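PDB 6IWF: ferric iron-binding protein HitA from Pseudomonas aeruginosa PAO1, which probably binds ferric iron in the periplasm for uptake into the cell, and is linked to the internalization of gallium. Local coordinates for residues K111-K116 and S131-F136; M180-V183 and E187-M190; Y199-K202 and E207-S210; L212-N217 and A275-A280. All coordinates share one frame; numbering follows the deposited sequence.

The four contacts follow one another along the chain without overlap, illustrating how a solute-binding protein joins helices and loops around one mixed sheet; contacts 1 and 4 both reach it, through strands 134-136 and 211-213. Contacts 1 and 2, centres about 8 Å apart, meet through the Arg-133 to Asp-189 salt bridge and the adjoining strands 134-136 and 190-194. Contact 2 touches contact 3, centres about 12 Å apart, where helix 176-184 packs on helix 196-205. Contact 3 meets contact 4, centres about 16 Å apart, through Tyr-199, whose hydroxyl is probably hydrogen-bonded to Ala-275 O. Helix 196-205 begins with Tyr-196 and Tyr-197, iron ligands of this protein, and contact 3 lies closest to them along the chain.

Contact 1: K111-K116 and S131-F136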
loop_
_atom_site.group_PDB
_atom_site.type_symbol
_atom_site.label_atom_id
_atom_site.label_comp_id
_atom_site.label_asym_id
_atom_site.label_seq_id
_atom_site.Cartn_x
_atom_site.Cartn_y
_atom_site.Cartn_z
ATOM N N LYS A 111 -13.932 18.672 -14.957
ATOM C CA LYS A 111 -15.143 19.428 -15.245
ATOM C C LYS A 111 -15.608 20.228 -14.040
ATOM O O LYS A 111 -16.330 21.219 -14.204
ATOM C CB LYS A 111 -16.256 18.488 -15.702
ATOM C CG LYS A 111 -15.843 17.577 -16.836
ATOM C CD LYS A 111 -16.376 18.078 -18.159
ATOM C CE LYS A 111 -17.520 17.205 -18.655
ATOM N NZ LYS A 111 -18.099 17.743 -19.921
ATOM N N LYS A 112 -15.192 19.832 -12.835
ATOM C CA LYS A 112 -15.655 20.478 -11.618
ATOM C C LYS A 112 -14.597 21.326 -10.934
ATOM O O LYS A 112 -14.956 22.189 -10.132
ATOM C CB LYS A 112 -16.165 19.426 -10.628
ATOM C CG LYS A 112 -17.250 18.542 -11.214
ATOM C CD LYS A 112 -18.500 18.595 -10.367
ATOM C CE LYS A 112 -19.590 17.728 -10.947
ATOM N NZ LYS A 112 -20.560 18.511 -11.771
ATOM N N ILE A 113 -13.320 21.115 -11.238
ATOM C CA ILE A 113 -12.255 21.953 -10.700
ATOM C C ILE A 113 -11.096 21.948 -11.683
ATOM O O ILE A 113 -10.678 20.886 -12.155
ATOM C CB ILE A 113 -11.802 21.497 -9.296
ATOM C CG1 ILE A 113 -10.776 22.485 -8.739
ATOM C CG2 ILE A 113 -11.214 20.053 -9.306
ATOM C CD1 ILE A 113 -10.681 22.464 -7.213
ATOM N N ASP A 114 -10.592 23.136 -12.009
ATOM C CA ASP A 114 -9.423 23.232 -12.870
ATOM C C ASP A 114 -8.170 22.815 -12.109
ATOM O O ASP A 114 -8.043 23.040 -10.905
ATOM C CB ASP A 114 -9.241 24.657 -13.403
ATOM C CG ASP A 114 -10.394 25.112 -14.289
ATOM O OD1 ASP A 114 -10.869 24.313 -15.127
ATOM O OD2 ASP A 114 -10.822 26.285 -14.156
ATOM N N GLU A 115 -7.234 22.210 -12.837
ATOM C CA GLU A 115 -5.974 21.778 -12.237
ATOM C C GLU A 115 -5.285 22.909 -11.475
ATOM O O GLU A 115 -4.760 22.699 -10.372
ATOM C CB GLU A 115 -5.058 21.215 -13.329
ATOM C CG GLU A 115 -3.705 20.743 -12.839
ATOM C CD GLU A 115 -2.720 20.503 -13.977
ATOM O OE1 GLU A 115 -3.047 20.856 -15.133
ATOM O OE2 GLU A 115 -1.620 19.967 -13.718
ATOM N N LYS A 116 -5.303 24.126 -12.027
ATOM C CA LYS A 116 -4.612 25.238 -11.379
ATOM C C LYS A 116 -5.259 25.646 -10.060
ATOM O O LYS A 116 -4.610 26.325 -9.256
ATOM C CB LYS A 116 -4.538 26.444 -12.323
ATOM C CG LYS A 116 -5.854 27.165 -12.555
ATOM C CD LYS A 116 -5.624 28.468 -13.332
ATOM C CE LYS A 116 -6.928 29.102 -13.788
ATOM N NZ LYS A 116 -7.815 29.473 -12.649
ATOM N N SER A 131 -14.480 22.416 2.196
ATOM C CA SER A 131 -15.550 21.622 2.782
ATOM C C SER A 131 -16.475 21.052 1.705
ATOM O O SER A 131 -16.960 21.780 0.833
ATOM C CB SER A 131 -16.353 22.475 3.766
ATOM O OG SER A 131 -17.363 21.681 4.362
ATOM N N GLY A 132 -16.719 19.742 1.768
ATOM C CA GLY A 132 -17.618 19.093 0.835
ATOM C C GLY A 132 -17.031 18.809 -0.531
ATOM O O GLY A 132 -17.707 18.175 -1.362
ATOM N N ARG A 133 -15.800 19.243 -0.796
ATOM C CA ARG A 133 -15.212 19.126 -2.123
ATOM C C ARG A 133 -14.305 17.915 -2.286
ATOM O O ARG A 133 -13.851 17.663 -3.405
ATOM C CB ARG A 133 -14.419 20.389 -2.473
ATOM C CG ARG A 133 -15.267 21.656 -2.475
ATOM C CD ARG A 133 -14.611 22.771 -3.267
ATOM N NE ARG A 133 -14.696 22.526 -4.701
ATOM C CZ ARG A 133 -14.229 23.352 -5.630
ATOM N NH1 ARG A 133 -13.624 24.485 -5.272
ATOM N NH2 ARG A 133 -14.373 23.048 -6.917
ATOM N N PHE A 134 -14.023 17.165 -1.223
ATOM C CA PHE A 134 -13.098 16.051 -1.360
ATOM C C PHE A 134 -13.526 14.871 -0.513
ATOM O O PHE A 134 -14.108 15.021 0.563
ATOM C CB PHE A 134 -11.651 16.419 -1.002
ATOM C CG PHE A 134 -11.415 16.734 0.447
ATOM C CD1 PHE A 134 -11.743 17.980 0.956
ATOM C CD2 PHE A 134 -10.809 15.802 1.286
ATOM C CE1 PHE A 134 -11.495 18.291 2.297
ATOM C CE2 PHE A 134 -10.569 16.099 2.628
ATOM C CZ PHE A 134 -10.909 17.353 3.131
ATOM N N GLY A 135 -13.217 13.692 -1.027
ATOM C CA GLY A 135 -13.471 12.446 -0.337
ATOM C C GLY A 135 -12.176 11.860 0.188
ATOM O O GLY A 135 -11.094 12.098 -0.363
ATOM N N PHE A 136 -12.295 11.079 1.256
ATOM C CA PHE A 136 -11.183 10.280 1.741
ATOM C C PHE A 136 -11.754 9.067 2.461
ATOM O O PHE A 136 -12.945 9.018 2.776
ATOM C CB PHE A 136 -10.239 11.092 2.641
ATOM C CG PHE A 136 -10.812 11.484 3.995
ATOM C CD1 PHE A 136 -11.915 12.312 4.100
ATOM C CD2 PHE A 136 -10.184 11.076 5.157
ATOM C CE1 PHE A 136 -12.412 12.698 5.350
ATOM C CE2 PHE A 136 -10.657 11.463 6.413
ATOM C CZ PHE A 136 -11.771 12.278 6.508
#
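Arg-133 reaches out from just before strand 134-136 to meet Ile-113 and the backbone of Lys-112, closing the loop that leaves strand 97-108 in the mixed sheet of this solute-binding protein fold. The apolar part of the contact is a methyl group laid over a flat cation. Ile-113 CD1 sits on one face of the guanidinium, 3.7 Å from Arg-133 NH2 and 4.0 Å from Arg-133 CZ. Ile-113 puts its CG1 branch anti to the backbone N (chi1 -175°), which directs CD1 at that face, while its side chain also packs on Tyr-108, Leu-118, Trp-130 and Met-190. The aliphatic chain therefore belongs to a hydrophobic patch, and the guanidinium forms part of its boundary.

The stronger polar partner of Arg-133 stands outside the two segments: Asp-189 forms a salt bridge with NE through OD2, and also touches the side chain of Lys-112. A bend at chi3 (74°) turns the guanidinium away from the line of its own chain, and the bond from NE to Asp-189 helps to fix its rotation. At the rim of the same group, near its plane and on the side facing the loop, comes the carbonyl oxygen of Lys-112, with Lys-112 O 3.4 Å from Arg-133 NH2.

Contact 2: M180-V183 and E187-M190; sequences MKAV and EVDM
The carbonyl oxygen of Ala-182, near the C-terminal end of helix 176-184, is gripped by two successive backbone N-H groups of the segment that turns back toward strand 190-194, a helix-to-strand connection in the α/β architecture of this fold. Glu-187 N gives the stronger bond, 2.8 Å to Ala-182 O with an angle of 147° at the hydrogen, and it approaches in the carbonyl plane. The donor lies five residues after the acceptor, the span of a 6→1 bond. Val-188 N adds a weak bond of 3.4 Å to the same Ala-182 O. One helix-end carbonyl thus receives both donors as the chain reverses.

A further polar link runs through water, which donates to the carbonyl oxygens of both Val-183 and Val-188. The Val-188 carbonyl also takes a nearly straight CA-H...O contact from Val-183 (171° at the hydrogen).

Apolar groups fill the angle of the turn. Val-188 holds CG1 between its backbone N and carbonyl carbon (chi1 69°), where this branch meets both helix residues: Val-183 CG2 at 3.8 Å and Ala-182 CB at 4.0 Å from Val-188 CG1. On the outer side, the carboxylate of Glu-187 folds back along the helix, its OE2 3.5 Å from Ala-182 CB. Farther along, Val-183 CG2 rests 3.6 Å from Met-190 C.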
loop_
_atom_site.group_PDB
_atom_site.type_symbol
_atom_site.label_atom_id
_atom_site.label_comp_id
_atom_site.label_asym_id
_atom_site.label_seq_id
_atom_site.Cartn_x
_atom_site.Cartn_y
_atom_site.Cartn_z
ATOM N N MET A 180 -13.263 6.690 -5.708
ATOM C CA MET A 180 -12.745 6.939 -7.051
ATOM C C MET A 180 -13.874 7.024 -8.062
ATOM O O MET A 180 -13.885 7.909 -8.925
ATOM C CB MET A 180 -11.745 5.847 -7.446
ATOM C CG MET A 180 -11.160 5.968 -8.850
ATOM S SD MET A 180 -9.969 7.327 -9.020
ATOM C CE MET A 180 -10.934 8.520 -9.952
ATOM N N LYS A 181 -14.852 6.122 -7.967
ATOM C CA LYS A 181 -15.985 6.238 -8.868
ATOM C C LYS A 181 -16.799 7.497 -8.583
ATOM O O LYS A 181 -17.382 8.067 -9.509
ATOM C CB LYS A 181 -16.853 4.976 -8.779
ATOM C CG LYS A 181 -16.204 3.754 -9.436
ATOM C CD LYS A 181 -17.031 2.490 -9.213
ATOM C CE LYS A 181 -16.452 1.272 -9.955
ATOM N NZ LYS A 181 -17.324 0.048 -9.807
ATOM N N ALA A 182 -16.839 7.957 -7.324
ATOM C CA ALA A 182 -17.578 9.180 -7.019
ATOM C C ALA A 182 -16.939 10.396 -7.685
ATOM O O ALA A 182 -17.645 11.299 -8.147
ATOM C CB ALA A 182 -17.677 9.392 -5.507
ATOM N N VAL A 183 -15.605 10.443 -7.748
ATOM C CA VAL A 183 -14.953 11.504 -8.517
ATOM C C VAL A 183 -15.277 11.353 -9.994
ATOM O O VAL A 183 -15.618 12.326 -10.678
ATOM C CB VAL A 183 -13.433 11.498 -8.287
ATOM C CG1 VAL A 183 -12.763 12.566 -9.174
ATOM C CG2 VAL A 183 -13.114 11.737 -6.830
ATOM N N GLU A 187 -19.785 13.077 -8.345
ATOM C CA GLU A 187 -20.441 13.229 -7.052
ATOM C C GLU A 187 -19.605 14.029 -6.065
ATOM O O GLU A 187 -20.155 14.678 -5.168
ATOM C CB GLU A 187 -20.761 11.858 -6.464
ATOM C CG GLU A 187 -21.829 11.115 -7.241
ATOM C CD GLU A 187 -21.590 9.629 -7.238
ATOM O OE1 GLU A 187 -21.844 8.978 -8.276
ATOM O OE2 GLU A 187 -21.136 9.123 -6.187
ATOM N N VAL A 188 -18.287 14.001 -6.210
ATOM C CA VAL A 188 -17.392 14.767 -5.354
ATOM C C VAL A 188 -16.254 15.240 -6.241
ATOM O O VAL A 188 -15.875 14.557 -7.198
ATOM C CB VAL A 188 -16.892 13.944 -4.138
ATOM C CG1 VAL A 188 -15.917 12.817 -4.568
ATOM C CG2 VAL A 188 -16.255 14.863 -3.098
ATOM N N ASP A 189 -15.731 16.443 -5.953
ATOM C CA ASP A 189 -14.800 17.065 -6.892
ATOM C C ASP A 189 -13.447 16.362 -6.914
ATOM O O ASP A 189 -12.794 16.326 -7.961
ATOM C CB ASP A 189 -14.592 18.545 -6.558
ATOM C CG ASP A 189 -15.845 19.390 -6.775
ATOM O OD1 ASP A 189 -16.847 18.875 -7.329
ATOM O OD2 ASP A 189 -15.828 20.581 -6.383
ATOM N N MET A 190 -12.997 15.821 -5.782
ATOM C CA MET A 190 -11.677 15.203 -5.714
ATOM C C MET A 190 -11.675 14.133 -4.627
ATOM O O MET A 190 -12.590 14.050 -3.814
ATOM C CB MET A 190 -10.589 16.263 -5.456
ATOM C CG MET A 190 -10.729 17.008 -4.161
ATOM S SD MET A 190 -9.714 18.522 -4.130
ATOM C CE MET A 190 -10.043 19.135 -5.692
HETATM O O HOH W 1 -16.732 15.191 -9.514
#

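Contact 3: Y199-K202 and E207-S210; sequences YTLK and ELNS
Leu-201 and Lys-202, adjacent on helix 196-205, receive the side chain of Leu-208 in the helix-to-strand connection to strand 211-213 of the solute-binding protein fold. Leu-201 comes first: its CG lies 4.0 Å from Leu-208 CD2, the two leucines crossing at a slant. On another side Leu-201 packs on Met-180 and Lys-181 of helix 176-184, and its side chain is about 6 Å from that of Tyr-197, which binds iron in this protein, though none is bound in this model.

Lys-202 follows and takes the other branch. Leu-208 CD1 lies over its backbone, 3.7 Å from Lys-202 N, and also 3.8 Å from Lys-202 CB. With CG anti to the backbone N (chi1 -179°) and every later torsion extended, the lysine runs straight outward beside Glu-207. The glutamate, bent at chi2 (-50°), points the same way, its OE2 3.9 Å from Lys-202 CE.

Lys-202 NZ is 4.2 Å from Glu-207 OE2, too far for a salt bridge. Glu-184 of helix 176-184 binds Asn-209 N and Ser-210 OG. Between the two segments, therefore, the leucine's fit is apolar, the outer charge pair probably adding a mild attraction.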
loop_
_atom_site.group_PDB
_atom_site.type_symbol
_atom_site.label_atom_id
_atom_site.label_comp_id
_atom_site.label_asym_id
_atom_site.label_seq_id
_atom_site.Cartn_x
_atom_site.Cartn_y
_atom_site.Cartn_z
ATOM N N TYR A 199 -6.026 3.580 -12.264
ATOM C CA TYR A 199 -5.666 2.705 -13.377
ATOM C C TYR A 199 -6.588 1.492 -13.465
ATOM O O TYR A 199 -6.952 1.066 -14.569
ATOM C CB TYR A 199 -4.202 2.278 -13.251
ATOM C CG TYR A 199 -3.240 3.400 -13.533
ATOM C CD1 TYR A 199 -2.841 4.282 -12.524
ATOM C CD2 TYR A 199 -2.764 3.623 -14.824
ATOM C CE1 TYR A 199 -1.967 5.324 -12.777
ATOM C CE2 TYR A 199 -1.896 4.662 -15.088
ATOM C CZ TYR A 199 -1.502 5.513 -14.069
ATOM O OH TYR A 199 -0.631 6.537 -14.348
ATOM N N THR A 200 -6.978 0.916 -12.323
ATOM C CA THR A 200 -7.927 -0.196 -12.360
ATOM C C THR A 200 -9.249 0.234 -12.983
ATOM O O THR A 200 -9.806 -0.474 -13.833
ATOM C CB THR A 200 -8.156 -0.755 -10.955
ATOM O OG1 THR A 200 -6.901 -1.165 -10.394
ATOM C CG2 THR A 200 -9.108 -1.951 -11.017
ATOM N N LEU A 201 -9.755 1.407 -12.592
ATOM C CA LEU A 201 -11.015 1.897 -13.141
ATOM C C LEU A 201 -10.891 2.195 -14.631
ATOM O O LEU A 201 -11.814 1.907 -15.404
ATOM C CB LEU A 201 -11.472 3.147 -12.382
ATOM C CG LEU A 201 -12.850 3.680 -12.763
ATOM C CD1 LEU A 201 -13.889 2.596 -12.512
ATOM C CD2 LEU A 201 -13.193 4.951 -11.988
ATOM N N LYS A 202 -9.764 2.778 -15.053
ATOM C CA LYS A 202 -9.556 3.044 -16.473
ATOM C C LYS A 202 -9.545 1.753 -17.278
ATOM O O LYS A 202 -10.167 1.669 -18.343
ATOM C CB LYS A 202 -8.253 3.810 -16.698
ATOM C CG LYS A 202 -8.032 4.122 -18.174
ATOM C CD LYS A 202 -6.841 5.020 -18.418
ATOM C CE LYS A 202 -6.590 5.167 -19.916
ATOM N NZ LYS A 202 -5.542 6.176 -20.221
ATOM N N GLU A 207 -11.834 4.868 -21.112
ATOM C CA GLU A 207 -11.386 6.249 -20.997
ATOM C C GLU A 207 -12.093 6.891 -19.817
ATOM O O GLU A 207 -13.276 6.635 -19.588
ATOM C CB GLU A 207 -11.669 7.043 -22.280
ATOM C CG GLU A 207 -10.691 6.752 -23.403
ATOM C CD GLU A 207 -9.239 6.853 -22.947
ATOM O OE1 GLU A 207 -8.871 7.875 -22.323
ATOM O OE2 GLU A 207 -8.465 5.907 -23.216
ATOM N N LEU A 208 -11.370 7.707 -19.058
ATOM C CA LEU A 208 -11.921 8.319 -17.855
ATOM C C LEU A 208 -12.069 9.829 -18.008
ATOM O O LEU A 208 -11.310 10.482 -18.733
ATOM C CB LEU A 208 -11.045 8.026 -16.629
ATOM C CG LEU A 208 -11.026 6.577 -16.134
ATOM C CD1 LEU A 208 -10.272 6.475 -14.811
ATOM C CD2 LEU A 208 -12.441 6.007 -16.006
ATOM N N ASN A 209 -13.052 10.372 -17.288
ATOM C CA ASN A 209 -13.183 11.814 -17.117
ATOM C C ASN A 209 -12.202 12.337 -16.075
ATOM O O ASN A 209 -11.608 13.408 -16.250
ATOM C CB ASN A 209 -14.612 12.156 -16.688
ATOM C CG ASN A 209 -15.603 12.048 -17.821
ATOM O OD1 ASN A 209 -15.273 12.342 -18.972
ATOM N ND2 ASN A 209 -16.823 11.620 -17.506
ATOM N N SER A 210 -12.024 11.588 -14.995
ATOM C CA SER A 210 -11.192 12.037 -13.893
ATOM C C SER A 210 -9.714 11.974 -14.272
ATOM O O SER A 210 -9.298 11.248 -15.184
ATOM C CB SER A 210 -11.464 11.189 -12.651
ATOM O OG SER A 210 -11.005 9.863 -12.844
#

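Contact 4: L212-N217 and A275-A280; sequences LHYFGN and ALKPFA
One face of the Tyr-214 ring carries the aliphatic chain of Lys-277, a CH-pi contact that joins the loop after strand 211-213 to the loop leading into helix 289-292 in this periplasmic binding protein architecture. Lys-277 CD stands over that face, displaced toward the rim, and 3.8 Å from the centroid of the Tyr-214 ring. The line from CD to the centroid is tilted 17° from the normal. Around this ring Val-105 of strand 97-108 and Leu-282 add further contacts.

The two long side chains run past each other in opposite directions. Lys-277 CB lies near the phenol end, 3.7 Å from Tyr-214 CZ, whereas the ammonium group ends near the root of the ring, with Lys-277 NZ 4.1 Å from Tyr-214 CB. A turn at chi2 (122°) carries CD across the face, and a second bend at chi4 (-57°) places the ammonium beside the root of the ring, where it makes a weak hydrogen bond with the carbonyl of Glu-281. The methylenes, rather than the ammonium group, therefore make the closest ring contacts.

The side chain of Tyr-214 is about 9 Å from that of Tyr-196, which binds iron in this protein. Its polar end is tied to the second loop through water: one molecule lies 2.7 Å from Tyr-214 OH and accepts the backbone N-H of Lys-277, at 3.2 Å from Lys-277 N.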
loop_
_atom_site.group_PDB
_atom_site.type_symbol
_atom_site.label_atom_id
_atom_site.label_comp_id
_atom_site.label_asym_id
_atom_site.label_seq_id
_atom_site.Cartn_x
_atom_site.Cartn_y
_atom_site.Cartn_z
ATOM N N LEU A 212 -5.474 12.453 -12.472
ATOM C CA LEU A 212 -4.659 12.358 -11.273
ATOM C C LEU A 212 -3.787 13.590 -11.156
ATOM O O LEU A 212 -3.111 13.983 -12.115
ATOM C CB LEU A 212 -3.789 11.099 -11.280
ATOM C CG LEU A 212 -4.571 9.794 -11.184
ATOM C CD1 LEU A 212 -3.614 8.639 -10.889
ATOM C CD2 LEU A 212 -5.664 9.873 -10.131
ATOM N N HIS A 213 -3.797 14.184 -9.973
ATOM C CA HIS A 213 -2.878 15.243 -9.612
ATOM C C HIS A 213 -1.839 14.686 -8.652
ATOM O O HIS A 213 -2.185 14.005 -7.684
ATOM C CB HIS A 213 -3.626 16.401 -8.959
ATOM C CG HIS A 213 -2.723 17.500 -8.504
ATOM N ND1 HIS A 213 -2.054 18.318 -9.387
ATOM C CD2 HIS A 213 -2.348 17.888 -7.264
ATOM C CE1 HIS A 213 -1.319 19.183 -8.708
ATOM N NE2 HIS A 213 -1.483 18.946 -7.417
ATOM N N TYR A 214 -0.573 14.985 -8.915
ATOM C CA TYR A 214 0.520 14.587 -8.038
ATOM C C TYR A 214 0.996 15.818 -7.284
ATOM O O TYR A 214 1.365 16.824 -7.904
ATOM C CB TYR A 214 1.660 13.958 -8.840
ATOM C CG TYR A 214 1.262 12.652 -9.439
ATOM C CD1 TYR A 214 0.488 12.603 -10.598
ATOM C CD2 TYR A 214 1.622 11.458 -8.834
ATOM C CE1 TYR A 214 0.109 11.401 -11.138
ATOM C CE2 TYR A 214 1.246 10.250 -9.370
ATOM C CZ TYR A 214 0.490 10.226 -10.513
ATOM O OH TYR A 214 0.113 9.012 -11.030
ATOM N N PHE A 215 0.977 15.742 -5.955
ATOM C CA PHE A 215 1.390 16.894 -5.155
ATOM C C PHE A 215 2.873 17.195 -5.349
ATOM O O PHE A 215 3.275 18.367 -5.423
ATOM C CB PHE A 215 1.097 16.643 -3.670
ATOM C CG PHE A 215 -0.344 16.829 -3.278
ATOM C CD1 PHE A 215 -0.935 18.094 -3.290
ATOM C CD2 PHE A 215 -1.100 15.745 -2.859
ATOM C CE1 PHE A 215 -2.271 18.264 -2.901
ATOM C CE2 PHE A 215 -2.437 15.909 -2.482
ATOM C CZ PHE A 215 -3.012 17.166 -2.491
ATOM N N GLY A 216 3.696 16.157 -5.447
ATOM C CA GLY A 216 5.138 16.328 -5.546
ATOM C C GLY A 216 5.725 17.159 -4.424
ATOM O O GLY A 216 5.153 17.220 -3.330
ATOM N N ASN A 217 6.881 17.788 -4.681
ATOM C CA ASN A 217 7.476 18.810 -3.807
ATOM C C ASN A 217 7.684 18.341 -2.367
ATOM O O ASN A 217 7.697 19.158 -1.439
ATOM C CB ASN A 217 6.641 20.091 -3.830
ATOM C CG ASN A 217 7.457 21.311 -3.476
ATOM O OD1 ASN A 217 8.598 21.455 -3.921
ATOM N ND2 ASN A 217 6.880 22.200 -2.668
ATOM N N ALA A 275 2.973 3.891 -18.535
ATOM C CA ALA A 275 1.815 4.760 -18.359
ATOM C C ALA A 275 1.754 5.368 -16.966
ATOM O O ALA A 275 0.999 6.323 -16.752
ATOM C CB ALA A 275 0.523 3.992 -18.635
ATOM N N LEU A 276 2.518 4.827 -16.020
ATOM C CA LEU A 276 2.611 5.418 -14.693
ATOM C C LEU A 276 3.476 6.667 -14.732
ATOM O O LEU A 276 4.403 6.777 -15.544
ATOM C CB LEU A 276 3.230 4.426 -13.699
ATOM C CG LEU A 276 2.408 3.230 -13.246
ATOM C CD1 LEU A 276 3.261 2.308 -12.380
ATOM C CD2 LEU A 276 1.191 3.714 -12.481
ATOM N N LYS A 277 3.184 7.609 -13.834
ATOM C CA LYS A 277 4.092 8.732 -13.655
ATOM C C LYS A 277 5.472 8.186 -13.298
ATOM O O LYS A 277 5.578 7.323 -12.412
ATOM C CB LYS A 277 3.577 9.663 -12.558
ATOM C CG LYS A 277 4.367 10.946 -12.407
ATOM C CD LYS A 277 3.467 12.151 -12.591
ATOM C CE LYS A 277 4.258 13.446 -12.478
ATOM N NZ LYS A 277 4.969 13.527 -11.170
ATOM N N PRO A 278 6.539 8.611 -13.983
ATOM C CA PRO A 278 7.866 8.044 -13.703
ATOM C C PRO A 278 8.245 8.198 -12.236
ATOM O O PRO A 278 8.091 9.274 -11.644
ATOM C CB PRO A 278 8.792 8.853 -14.615
ATOM C CG PRO A 278 7.904 9.270 -15.751
ATOM C CD PRO A 278 6.558 9.515 -15.153
ATOM N N PHE A 279 8.737 7.099 -11.653
ATOM C CA PHE A 279 9.028 7.067 -10.219
ATOM C C PHE A 279 9.990 8.182 -9.818
ATOM O O PHE A 279 9.793 8.843 -8.794
ATOM C CB PHE A 279 9.592 5.695 -9.847
ATOM C CG PHE A 279 9.672 5.442 -8.368
ATOM C CD1 PHE A 279 8.543 5.094 -7.649
ATOM C CD2 PHE A 279 10.885 5.554 -7.702
ATOM C CE1 PHE A 279 8.617 4.859 -6.282
ATOM C CE2 PHE A 279 10.970 5.330 -6.342
ATOM C CZ PHE A 279 9.829 4.972 -5.631
ATOM N N ALA A 280 11.018 8.432 -10.634
ATOM C CA ALA A 280 11.986 9.476 -10.314
ATOM C C ALA A 280 11.374 10.874 -10.312
ATOM O O ALA A 280 11.978 11.798 -9.755
ATOM C CB ALA A 280 13.156 9.416 -11.300
HETATM O O HOH W 2 1.540 6.787 -11.223
#